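Local atomic coordinates of probable hydrolase (Pseudomonas aeruginosa, PDB entry 3OM8), a protein that probably works as an alpha/beta-fold hydrolase, perhaps opening the lactone ring of 3-oxoadipate enol-lactone. Residues S67-G72 with A182-G187; L98-G103 with L123-A128; A141-A146 with G187-F192; G158-P163 with A244-N249. One frame throughout, in Å; residues are numbered along the deposited sequence.

Interaction 1. Residues S67-G72 with A182-G187; sequences SSVPPG and ATNRHG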
loop_
_atom_site.group_PDB
_atom_site.type_symbol
_atom_site.label_atom_id
_atom_site.label_comp_id
_atom_site.label_asym_id
_atom_site.label_seq_id
_atom_site.Cartn_x
_atom_site.Cartn_y
_atom_site.Cartn_z
ATOM N N SER B 67 34.030 -3.273 7.844
ATOM C CA SER B 67 34.104 -4.466 8.668
ATOM C C SER B 67 35.027 -5.508 8.011
ATOM O O SER B 67 35.370 -5.383 6.834
ATOM C CB SER B 67 32.707 -5.037 8.905
ATOM O OG SER B 67 31.983 -4.222 9.816
ATOM N N SER B 68 35.426 -6.523 8.773
ATOM C CA SER B 68 36.299 -7.570 8.249
ATOM C C SER B 68 35.461 -8.568 7.458
ATOM O O SER B 68 34.242 -8.528 7.516
ATOM C CB SER B 68 37.071 -8.261 9.380
ATOM O OG SER B 68 36.207 -8.935 10.279
ATOM N N VAL B 69 36.114 -9.459 6.720
ATOM C CA VAL B 69 35.414 -10.321 5.781
ATOM C C VAL B 69 35.685 -11.792 6.049
ATOM O O VAL B 69 36.603 -12.373 5.470
ATOM C CB VAL B 69 35.849 -10.022 4.327
ATOM C CG1 VAL B 69 35.045 -10.862 3.347
ATOM C CG2 VAL B 69 35.718 -8.523 4.007
ATOM N N PRO B 70 34.889 -12.413 6.929
ATOM C CA PRO B 70 34.999 -13.871 7.065
ATOM C C PRO B 70 34.641 -14.563 5.745
ATOM O O PRO B 70 33.986 -13.956 4.896
ATOM C CB PRO B 70 33.956 -14.204 8.141
ATOM C CG PRO B 70 33.793 -12.913 8.922
ATOM C CD PRO B 70 33.949 -11.822 7.897
ATOM N N PRO B 71 35.089 -15.813 5.555
ATOM C CA PRO B 71 34.669 -16.544 4.355
ATOM C C PRO B 71 33.204 -16.920 4.498
ATOM O O PRO B 71 32.773 -17.146 5.629
ATOM C CB PRO B 71 35.498 -17.827 4.412
ATOM C CG PRO B 71 36.450 -17.654 5.543
ATOM C CD PRO B 71 35.900 -16.645 6.458
ATOM N N GLY B 72 32.457 -16.987 3.397
ATOM C CA GLY B 72 31.101 -17.511 3.440
ATOM C C GLY B 72 31.205 -19.000 3.705
ATOM O O GLY B 72 32.304 -19.550 3.690
ATOM N N ALA B 182 34.097 -1.937 -3.918
ATOM C CA ALA B 182 34.983 -2.104 -2.774
ATOM C C ALA B 182 34.499 -3.220 -1.870
ATOM O O ALA B 182 35.004 -3.388 -0.758
ATOM C CB ALA B 182 35.076 -0.815 -1.993
ATOM N N THR B 183 33.505 -3.970 -2.334
ATOM C CA THR B 183 32.966 -5.061 -1.535
ATOM C C THR B 183 33.698 -6.376 -1.826
ATOM O O THR B 183 33.771 -6.831 -2.972
ATOM C CB THR B 183 31.447 -5.239 -1.732
ATOM O OG1 THR B 183 30.759 -4.104 -1.183
ATOM C CG2 THR B 183 30.965 -6.481 -1.002
ATOM N N ASN B 184 34.248 -6.980 -0.782
ATOM C CA ASN B 184 34.996 -8.221 -0.958
ATOM C C ASN B 184 34.061 -9.359 -1.347
ATOM O O ASN B 184 32.959 -9.477 -0.806
ATOM C CB ASN B 184 35.767 -8.566 0.313
ATOM C CG ASN B 184 36.600 -9.806 0.159
ATOM O OD1 ASN B 184 36.077 -10.923 0.151
ATOM N ND2 ASN B 184 37.908 -9.622 0.036
ATOM N N ARG B 185 34.504 -10.192 -2.280
ATOM C CA ARG B 185 33.648 -11.216 -2.859
ATOM C C ARG B 185 33.150 -12.214 -1.831
ATOM O O ARG B 185 32.140 -12.880 -2.057
ATOM C CB ARG B 185 34.367 -11.952 -3.991
ATOM C CG ARG B 185 35.520 -12.843 -3.539
ATOM C CD ARG B 185 36.318 -13.323 -4.747
ATOM N NE ARG B 185 36.818 -12.205 -5.541
ATOM C CZ ARG B 185 37.144 -12.290 -6.825
ATOM N NH1 ARG B 185 37.017 -13.443 -7.462
ATOM N NH2 ARG B 185 37.592 -11.224 -7.475
ATOM N N HIS B 186 33.861 -12.332 -0.713
ATOM C CA HIS B 186 33.456 -13.266 0.331
ATOM C C HIS B 186 32.310 -12.706 1.184
ATOM O O HIS B 186 31.496 -13.460 1.719
ATOM C CB HIS B 186 34.653 -13.673 1.195
ATOM C CG HIS B 186 35.686 -14.456 0.444
ATOM N ND1 HIS B 186 35.589 -15.817 0.248
ATOM C CD2 HIS B 186 36.809 -14.062 -0.201
ATOM C CE1 HIS B 186 36.611 -16.229 -0.477
ATOM N NE2 HIS B 186 37.369 -15.185 -0.760
ATOM N N GLY B 187 32.258 -11.385 1.316
ATOM C CA GLY B 187 31.123 -10.737 1.958
ATOM C C GLY B 187 29.843 -11.018 1.184
ATOM O O GLY B 187 28.837 -11.444 1.753
HETATM O O HOH W 1 34.054 -17.880 0.845
#
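V69 lies against N184 and H186 where the loop following strand 55-59 meets the first turn of helix 185-196, and the helix starts with a standard N-cap. N184 occupies that cap position, and its OD1 accepts from H186 N at 2.8 Å, closing an Asx turn. The bond is fairly straight at hydrogen, 163°, with the donor somewhat tilted from the amide plane. A weak backbone bond from G187 N to N184 O adds to the turn.

The side chains of V69 and N184 cross obliquely. With CG1 anti to its own backbone N (chi1 -176°), V69 brings this methyl to 3.4 Å from N184 OD1 and 3.5 Å from G187 N, so an apolar group rests on the polar cap. The other methyl, V69 CG2, lies 3.7 Å from N184 CB, so both methyls rest on the asparagine, CG1 at the amide oxygen and CG2 at CB. H186 also turns its CB inwards, to 3.6 Å from V69 CG1, and CB passes near P70 O, which accepts a hydrogen bond from Y74 OH.

The contact lies near the protein surface, and no hydrogen bond crosses it directly. Beyond CB the imidazole of H186 swings away from the loop, and a water bridges the remaining distance: it lies in the ring plane, 2.6 Å from H186 ND1, and accepts a weak bond from G72 N at 3.1 Å.

Interaction 2. Residues L98-G103 with L123-A128; sequences LGLSLG and LANTSA. With EDO (1,2-ethanediol), chain F.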
loop_
_atom_site.group_PDB
_atom_site.type_symbol
_atom_site.label_atom_id
_atom_site.label_comp_id
_atom_site.label_asym_id
_atom_site.label_seq_id
_atom_site.Cartn_x
_atom_site.Cartn_y
_atom_site.Cartn_z
ATOM N N LEU B 98 15.680 -0.537 12.081
ATOM C CA LEU B 98 15.311 -0.348 10.682
ATOM C C LEU B 98 16.317 -1.054 9.766
ATOM O O LEU B 98 17.504 -0.715 9.763
ATOM C CB LEU B 98 15.254 1.140 10.338
ATOM C CG LEU B 98 15.292 1.537 8.861
ATOM C CD1 LEU B 98 14.343 0.701 8.029
ATOM C CD2 LEU B 98 14.941 3.006 8.731
ATOM N N GLY B 99 15.838 -2.019 8.985
ATOM C CA GLY B 99 16.698 -2.765 8.080
ATOM C C GLY B 99 16.160 -2.718 6.667
ATOM O O GLY B 99 14.965 -2.915 6.451
ATOM N N LEU B 100 17.034 -2.438 5.706
ATOM C CA LEU B 100 16.643 -2.424 4.305
ATOM C C LEU B 100 17.204 -3.647 3.570
ATOM O O LEU B 100 18.396 -3.948 3.663
ATOM C CB LEU B 100 17.094 -1.128 3.629
ATOM C CG LEU B 100 16.588 -0.883 2.202
ATOM C CD1 LEU B 100 16.104 0.554 2.038
ATOM C CD2 LEU B 100 17.658 -1.188 1.192
ATOM N N SER B 101 16.337 -4.356 2.853
ATOM C CA SER B 101 16.725 -5.571 2.143
ATOM C C SER B 101 17.323 -6.630 3.087
ATOM O O SER B 101 16.634 -7.099 4.001
ATOM C CB SER B 101 17.684 -5.242 0.999
ATOM O OG SER B 101 17.521 -6.171 -0.050
ATOM N N LEU B 102 18.587 -7.012 2.871
ATOM C CA LEU B 102 19.236 -7.972 3.773
ATOM C C LEU B 102 19.071 -7.524 5.228
ATOM O O LEU B 102 18.717 -8.324 6.096
ATOM C CB LEU B 102 20.727 -8.170 3.436
ATOM C CG LEU B 102 21.528 -9.093 4.377
ATOM C CD1 LEU B 102 20.922 -10.500 4.468
ATOM C CD2 LEU B 102 23.005 -9.180 3.980
ATOM N N GLY B 103 19.302 -6.240 5.485
ATOM C CA GLY B 103 19.072 -5.682 6.811
ATOM C C GLY B 103 17.660 -5.979 7.312
ATOM O O GLY B 103 17.434 -6.181 8.508
ATOM N N LEU B 123 10.839 -2.510 8.235
ATOM C CA LEU B 123 11.367 -3.428 7.245
ATOM C C LEU B 123 11.209 -2.791 5.877
ATOM O O LEU B 123 10.097 -2.706 5.359
ATOM C CB LEU B 123 10.573 -4.729 7.293
ATOM C CG LEU B 123 10.498 -5.376 8.673
ATOM C CD1 LEU B 123 9.604 -6.608 8.654
ATOM C CD2 LEU B 123 11.899 -5.734 9.158
ATOM N N ALA B 124 12.310 -2.330 5.294
ATOM C CA ALA B 124 12.253 -1.628 4.016
ATOM C C ALA B 124 12.741 -2.507 2.870
ATOM O O ALA B 124 13.774 -3.164 2.984
ATOM C CB ALA B 124 13.072 -0.347 4.077
ATOM N N ASN B 125 11.998 -2.509 1.768
ATOM C CA ASN B 125 12.398 -3.224 0.570
ATOM C C ASN B 125 13.037 -4.562 0.933
ATOM O O ASN B 125 14.229 -4.789 0.689
ATOM C CB ASN B 125 13.390 -2.377 -0.226
ATOM C CG ASN B 125 12.800 -1.046 -0.676
ATOM O OD1 ASN B 125 12.263 -0.939 -1.778
ATOM N ND2 ASN B 125 12.926 -0.022 0.166
ATOM N N THR B 126 12.246 -5.434 1.540
ATOM C CA THR B 126 12.762 -6.690 2.035
ATOM C C THR B 126 11.793 -7.825 1.748
ATOM O O THR B 126 10.807 -7.656 1.024
ATOM C CB THR B 126 13.066 -6.628 3.542
ATOM O OG1 THR B 126 13.827 -7.785 3.924
ATOM C CG2 THR B 126 11.773 -6.581 4.349
ATOM N N SER B 127 12.078 -8.982 2.328
ATOM C CA SER B 127 11.322 -10.177 2.024
ATOM C C SER B 127 11.533 -11.232 3.094
ATOM O O SER B 127 12.522 -11.200 3.826
ATOM C CB SER B 127 11.746 -10.711 0.657
ATOM O OG SER B 127 11.307 -12.039 0.470
ATOM N N ALA B 128 10.591 -12.163 3.184
ATOM C CA ALA B 128 10.705 -13.283 4.104
ATOM C C ALA B 128 11.188 -14.539 3.386
ATOM O O ALA B 128 11.455 -15.556 4.019
ATOM C CB ALA B 128 9.378 -13.547 4.780
HETATM C C1 EDO F . 18.923 -9.441 -0.117
HETATM O O1 EDO F . 18.420 -9.635 -1.451
HETATM C C2 EDO F . 20.200 -8.596 -0.152
HETATM O O2 EDO F . 20.045 -7.227 0.289
#
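Three flat carbonyl groups, those of G99, A124 and S101, link the two segments, and each meets its donor differently. G99 O takes A124 N at 3.0 Å, with the donor only modestly tilted from the carbonyl plane. A124 O is met nearly along the C=O axis by S101 N at 2.8 Å, while L100 CA approaches the same oxygen at 3.2 Å in a CA-H...O contact. At S101 O the donor stands further out of plane: it is T126 OG1, 2.9 Å away, a hydroxyl set anti to its own backbone N (chi1 -168°).

The first two bonds are parallel-strand pairing. The chain then turns sharply at S101, whose phi/psi of 58°/-119° is the strained backbone expected of a nucleophile elbow, and the G-x-S-x-G pattern of G99, S101 and G103 agrees. A 1,2-ethanediol, probably from the crystallisation liquor, puts O2 2.8 Å from S101 OG and 3.0 Å from L102 N. I36 N also bonds to the diol; the L102 and I36 amides are placed as expected for this fold's oxyanion hole, though that role is inferred.

L100 CD1 packs on A124 CB at 3.8 Å, on the sheet face where F256 of helix 253-264 covers A124. L123 points to the other face, against I230 of helix 224-233 and Q108 of helix 102-113, which joins the paired strands 95-100 and 118-124 in a beta-alpha-beta crossover.

Interaction 3. Residues A141-A146 with G187-F192; sequences AAVLQA and GLAGSF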
loop_
_atom_site.group_PDB
_atom_site.type_symbol
_atom_site.label_atom_id
_atom_site.label_comp_id
_atom_site.label_asym_id
_atom_site.label_seq_id
_atom_site.Cartn_x
_atom_site.Cartn_y
_atom_site.Cartn_z
ATOM N N ALA B 141 28.875 -18.888 -6.800
ATOM C CA ALA B 141 29.932 -19.439 -7.642
ATOM C C ALA B 141 30.462 -18.366 -8.587
ATOM O O ALA B 141 31.667 -18.215 -8.751
ATOM C CB ALA B 141 29.426 -20.644 -8.420
ATOM N N ALA B 142 29.551 -17.609 -9.186
ATOM C CA ALA B 142 29.910 -16.559 -10.133
ATOM C C ALA B 142 30.706 -15.408 -9.509
ATOM O O ALA B 142 31.654 -14.914 -10.116
ATOM C CB ALA B 142 28.644 -16.010 -10.823
ATOM N N VAL B 143 30.304 -14.948 -8.326
ATOM C CA VAL B 143 31.041 -13.865 -7.675
ATOM C C VAL B 143 32.449 -14.315 -7.241
ATOM O O VAL B 143 33.413 -13.564 -7.379
ATOM C CB VAL B 143 30.257 -13.213 -6.486
ATOM C CG1 VAL B 143 30.156 -14.155 -5.288
ATOM C CG2 VAL B 143 30.919 -11.914 -6.065
ATOM N N LEU B 144 32.570 -15.540 -6.733
ATOM C CA LEU B 144 33.885 -16.077 -6.347
ATOM C C LEU B 144 34.882 -16.164 -7.510
ATOM O O LEU B 144 36.080 -15.985 -7.321
ATOM C CB LEU B 144 33.753 -17.456 -5.691
ATOM C CG LEU B 144 33.073 -17.488 -4.326
ATOM C CD1 LEU B 144 32.892 -18.926 -3.878
ATOM C CD2 LEU B 144 33.879 -16.695 -3.306
ATOM N N GLN B 145 34.385 -16.432 -8.710
ATOM C CA GLN B 145 35.255 -16.646 -9.862
ATOM C C GLN B 145 35.558 -15.377 -10.657
ATOM O O GLN B 145 36.379 -15.401 -11.560
ATOM C CB GLN B 145 34.656 -17.715 -10.777
ATOM C CG GLN B 145 34.635 -19.074 -10.126
ATOM C CD GLN B 145 36.047 -19.552 -9.812
ATOM O OE1 GLN B 145 36.982 -19.260 -10.556
ATOM N NE2 GLN B 145 36.209 -20.277 -8.707
ATOM N N ALA B 146 34.909 -14.268 -10.317
ATOM C CA ALA B 146 35.048 -13.047 -11.105
ATOM C C ALA B 146 36.462 -12.487 -11.102
ATOM O O ALA B 146 37.169 -12.560 -10.097
ATOM C CB ALA B 146 34.085 -11.995 -10.612
ATOM N N GLY B 187 32.258 -11.385 1.316
ATOM C CA GLY B 187 31.123 -10.737 1.958
ATOM C C GLY B 187 29.843 -11.018 1.184
ATOM O O GLY B 187 28.837 -11.444 1.753
ATOM N N LEU B 188 29.892 -10.786 -0.125
ATOM C CA LEU B 188 28.784 -11.100 -1.019
ATOM C C LEU B 188 28.412 -12.583 -0.986
ATOM O O LEU B 188 27.252 -12.941 -0.787
ATOM C CB LEU B 188 29.137 -10.705 -2.451
ATOM C CG LEU B 188 29.428 -9.227 -2.689
ATOM C CD1 LEU B 188 29.661 -8.977 -4.168
ATOM C CD2 LEU B 188 28.263 -8.408 -2.193
ATOM N N ALA B 189 29.400 -13.443 -1.201
ATOM C CA ALA B 189 29.163 -14.881 -1.229
ATOM C C ALA B 189 28.559 -15.360 0.084
ATOM O O ALA B 189 27.611 -16.137 0.087
ATOM C CB ALA B 189 30.468 -15.649 -1.549
ATOM N N GLY B 190 29.104 -14.887 1.198
ATOM C CA GLY B 190 28.590 -15.256 2.505
ATOM C C GLY B 190 27.169 -14.777 2.729
ATOM O O GLY B 190 26.344 -15.492 3.299
ATOM N N SER B 191 26.886 -13.555 2.281
ATOM C CA SER B 191 25.569 -12.955 2.469
ATOM C C SER B 191 24.509 -13.643 1.605
ATOM O O SER B 191 23.418 -13.923 2.091
ATOM C CB SER B 191 25.620 -11.447 2.210
ATOM O OG SER B 191 26.472 -10.804 3.149
ATOM N N PHE B 192 24.840 -13.930 0.342
ATOM C CA PHE B 192 23.989 -14.743 -0.535
ATOM C C PHE B 192 23.576 -16.066 0.111
ATOM O O PHE B 192 22.490 -16.575 -0.146
ATOM C CB PHE B 192 24.701 -15.095 -1.849
ATOM C CG PHE B 192 24.923 -13.932 -2.768
ATOM C CD1 PHE B 192 24.042 -12.872 -2.801
ATOM C CD2 PHE B 192 26.011 -13.915 -3.623
ATOM C CE1 PHE B 192 24.249 -11.809 -3.664
ATOM C CE2 PHE B 192 26.220 -12.857 -4.488
ATOM C CZ PHE B 192 25.340 -11.802 -4.513
#
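In the helix whose L188 and A189 receive V143, the carbonyl oxygen of G187 is gripped twice by one residue. S191 OG donates to G187 O at 2.8 Å and S191 N at 2.9 Å, the two arriving from opposite faces of the carbonyl plane. The serine hydroxyl is thereby satisfied within its own helix.

Across the interface everything is apolar. V143 turns towards helix 185-196 with CG1 in the crowded position between its backbone N and carbonyl carbon (chi1 70°), which splits its methyls between different partners. CG2 meets L188 CD1 at 3.7 Å, whereas CG1 sits 4.0 Å from A189 CB and reaches the rim of F192, near the ring plane, at CE2. L188 O lies over one face of that same ring, offset toward its rim. L144 contributes its tip, with CD2 4.0 Å from A189 CB, so A189 CB is touched by both V143 and L144.

The local helix axes approach to 9.2 Å and run nearly antiparallel, at 170°. F156 of helix 150-160 also touches F192. Such a group of helices, inserted between strands 118-124 and 211-216, is the cap, or lid, of many alpha/beta hydrolases.

Interaction 4. Residues G158-P163 with A244-N249; sequences GNWFPP and AVHLSN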
loop_
_atom_site.group_PDB
_atom_site.type_symbol
_atom_site.label_atom_id
_atom_site.label_comp_id
_atom_site.label_asym_id
_atom_site.label_seq_id
_atom_site.Cartn_x
_atom_site.Cartn_y
_atom_site.Cartn_z
ATOM N N GLY B 158 21.904 -2.313 -11.824
ATOM C CA GLY B 158 20.859 -2.505 -12.805
ATOM C C GLY B 158 19.532 -2.900 -12.187
ATOM O O GLY B 158 18.483 -2.544 -12.720
ATOM N N ASN B 159 19.574 -3.631 -11.071
ATOM C CA ASN B 159 18.354 -4.016 -10.358
ATOM C C ASN B 159 17.895 -2.974 -9.349
ATOM O O ASN B 159 16.721 -2.933 -8.991
ATOM C CB ASN B 159 18.533 -5.346 -9.623
ATOM C CG ASN B 159 18.630 -6.523 -10.569
ATOM O OD1 ASN B 159 17.620 -7.092 -10.997
ATOM N ND2 ASN B 159 19.850 -6.889 -10.909
ATOM N N TRP B 160 18.833 -2.158 -8.882
ATOM C CA TRP B 160 18.590 -1.231 -7.783
ATOM C C TRP B 160 17.962 0.073 -8.253
ATOM O O TRP B 160 17.163 0.665 -7.550
ATOM C CB TRP B 160 19.898 -0.874 -7.093
ATOM C CG TRP B 160 20.429 -1.887 -6.128
ATOM C CD1 TRP B 160 19.842 -3.055 -5.742
ATOM C CD2 TRP B 160 21.672 -1.807 -5.420
ATOM N NE1 TRP B 160 20.646 -3.707 -4.834
ATOM C CE2 TRP B 160 21.770 -2.955 -4.615
ATOM C CE3 TRP B 160 22.705 -0.866 -5.381
ATOM C CZ2 TRP B 160 22.854 -3.186 -3.782
ATOM C CZ3 TRP B 160 23.780 -1.097 -4.550
ATOM C CH2 TRP B 160 23.849 -2.248 -3.766
ATOM N N PHE B 161 18.354 0.537 -9.429
ATOM C CA PHE B 161 17.933 1.851 -9.865
ATOM C C PHE B 161 17.070 1.814 -11.117
ATOM O O PHE B 161 17.224 0.928 -11.973
ATOM C CB PHE B 161 19.144 2.768 -10.089
ATOM C CG PHE B 161 19.925 3.047 -8.845
ATOM C CD1 PHE B 161 19.405 3.851 -7.849
ATOM C CD2 PHE B 161 21.176 2.490 -8.661
ATOM C CE1 PHE B 161 20.121 4.101 -6.691
ATOM C CE2 PHE B 161 21.891 2.735 -7.510
ATOM C CZ PHE B 161 21.371 3.544 -6.528
ATOM N N PRO B 162 16.150 2.790 -11.220
ATOM C CA PRO B 162 15.433 3.036 -12.470
ATOM C C PRO B 162 16.461 3.176 -13.580
ATOM O O PRO B 162 17.405 3.945 -13.422
ATOM C CB PRO B 162 14.756 4.392 -12.218
ATOM C CG PRO B 162 14.607 4.477 -10.737
ATOM C CD PRO B 162 15.791 3.759 -10.164
ATOM N N PRO B 163 16.292 2.441 -14.687
ATOM C CA PRO B 163 17.219 2.571 -15.813
ATOM C C PRO B 163 17.289 4.024 -16.267
ATOM O O PRO B 163 18.220 4.412 -16.967
ATOM C CB PRO B 163 16.563 1.717 -16.900
ATOM C CG PRO B 163 15.101 1.696 -16.521
ATOM C CD PRO B 163 15.123 1.614 -15.028
ATOM N N ALA B 244 8.842 3.332 -5.879
ATOM C CA ALA B 244 10.288 3.143 -5.982
ATOM C C ALA B 244 10.655 1.779 -6.541
ATOM O O ALA B 244 9.811 0.885 -6.657
ATOM C CB ALA B 244 10.945 3.321 -4.622
ATOM N N VAL B 245 11.938 1.639 -6.870
ATOM C CA VAL B 245 12.529 0.356 -7.242
ATOM C C VAL B 245 13.032 -0.383 -5.996
ATOM O O VAL B 245 12.262 -1.096 -5.370
ATOM C CB VAL B 245 13.637 0.525 -8.283
ATOM C CG1 VAL B 245 14.138 -0.837 -8.745
ATOM C CG2 VAL B 245 13.112 1.334 -9.470
ATOM N N HIS B 246 14.293 -0.215 -5.608
ATOM C CA HIS B 246 14.786 -0.993 -4.460
ATOM C C HIS B 246 15.365 -0.205 -3.278
ATOM O O HIS B 246 15.220 -0.619 -2.130
ATOM C CB HIS B 246 15.761 -2.097 -4.896
ATOM C CG HIS B 246 16.181 -3.005 -3.779
ATOM N ND1 HIS B 246 15.295 -3.826 -3.115
ATOM C CD2 HIS B 246 17.393 -3.227 -3.215
ATOM C CE1 HIS B 246 15.939 -4.507 -2.183
ATOM N NE2 HIS B 246 17.215 -4.163 -2.225
ATOM N N LEU B 247 16.032 0.909 -3.546
ATOM C CA LEU B 247 16.565 1.727 -2.463
ATOM C C LEU B 247 15.643 2.928 -2.272
ATOM O O LEU B 247 15.962 4.053 -2.667
ATOM C CB LEU B 247 17.994 2.178 -2.760
ATOM C CG LEU B 247 19.061 1.085 -2.958
ATOM C CD1 LEU B 247 20.247 1.653 -3.687
ATOM C CD2 LEU B 247 19.499 0.469 -1.642
ATOM N N SER B 248 14.493 2.685 -1.655
ATOM C CA SER B 248 13.440 3.702 -1.616
ATOM C C SER B 248 13.831 4.927 -0.785
ATOM O O SER B 248 13.369 6.025 -1.063
ATOM C CB SER B 248 12.110 3.093 -1.177
ATOM O OG SER B 248 12.229 2.434 0.067
ATOM N N ASN B 249 14.721 4.755 0.192
ATOM C CA ASN B 249 15.242 5.901 0.940
ATOM C C ASN B 249 16.039 6.834 0.045
ATOM O O ASN B 249 16.125 8.035 0.302
ATOM C CB ASN B 249 16.100 5.466 2.129
ATOM C CG ASN B 249 17.419 4.792 1.702
ATOM O OD1 ASN B 249 17.423 3.825 0.941
ATOM N ND2 ASN B 249 18.533 5.298 2.215
HETATM O O HOH W 2 16.176 2.293 -5.870
#
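Aromatic contact comes first: W160 and H246 hold their rings nearly parallel, with 22° between the planes of the imidazole and the five-membered ring, but slid apart so that they barely overlap. The centroids are 5.2 Å apart, and the touching atoms are W160 CD1 and H246 CD2, at 3.5 Å.

H246 also belongs to what appears to be the Ser-His-Asp triad of an alpha/beta hydrolase. Its ND1 is hydrogen-bonded to D219 OD2 and its NE2 weakly to S101 OG, so the tryptophan, at the end of cap helix 150-160, flanks the probable catalytic histidine.

Apolar contacts extend along the segments. L247 CD1 touches both aromatic residues of 158-163, 3.6 Å from F161 CZ and 3.9 Å from W160 CE3. V245 and P162 slide past each other in opposite directions, with V245 CG2 3.7 Å from P162 CD. The other methyl, V245 CG1, instead meets a carbonyl oxygen, 3.3 Å from N159 O.

Polar linkage between the segments runs through a water, which donates to W160 O and accepts from L247 N at 2.7 Å. G158 O accepts from R201 NH1 of the second subunit.

Overall arrangement
The four contacts run from the core of the fold to its cap. Interaction 2, about 5 Å from the chain centre, holds the ends of strands 95-100 and 118-124. Interaction 4, centred 14 Å from it, touches it directly. Interactions 1 and 3 share helix 185-196 and G187, their centres 9 Å apart, and R185 bonds through NH1 to the carbonyls of L144 and A146. Interaction 3 meets interaction 2 where L102 packs on S191. Along the chain interaction 2 is nested inside the loop closed by interaction 1, which crosses interactions 3 and 4. Interactions 1 and 4 join the probable cap to the sheet-bearing body at two separate places, their centres 24 Å apart.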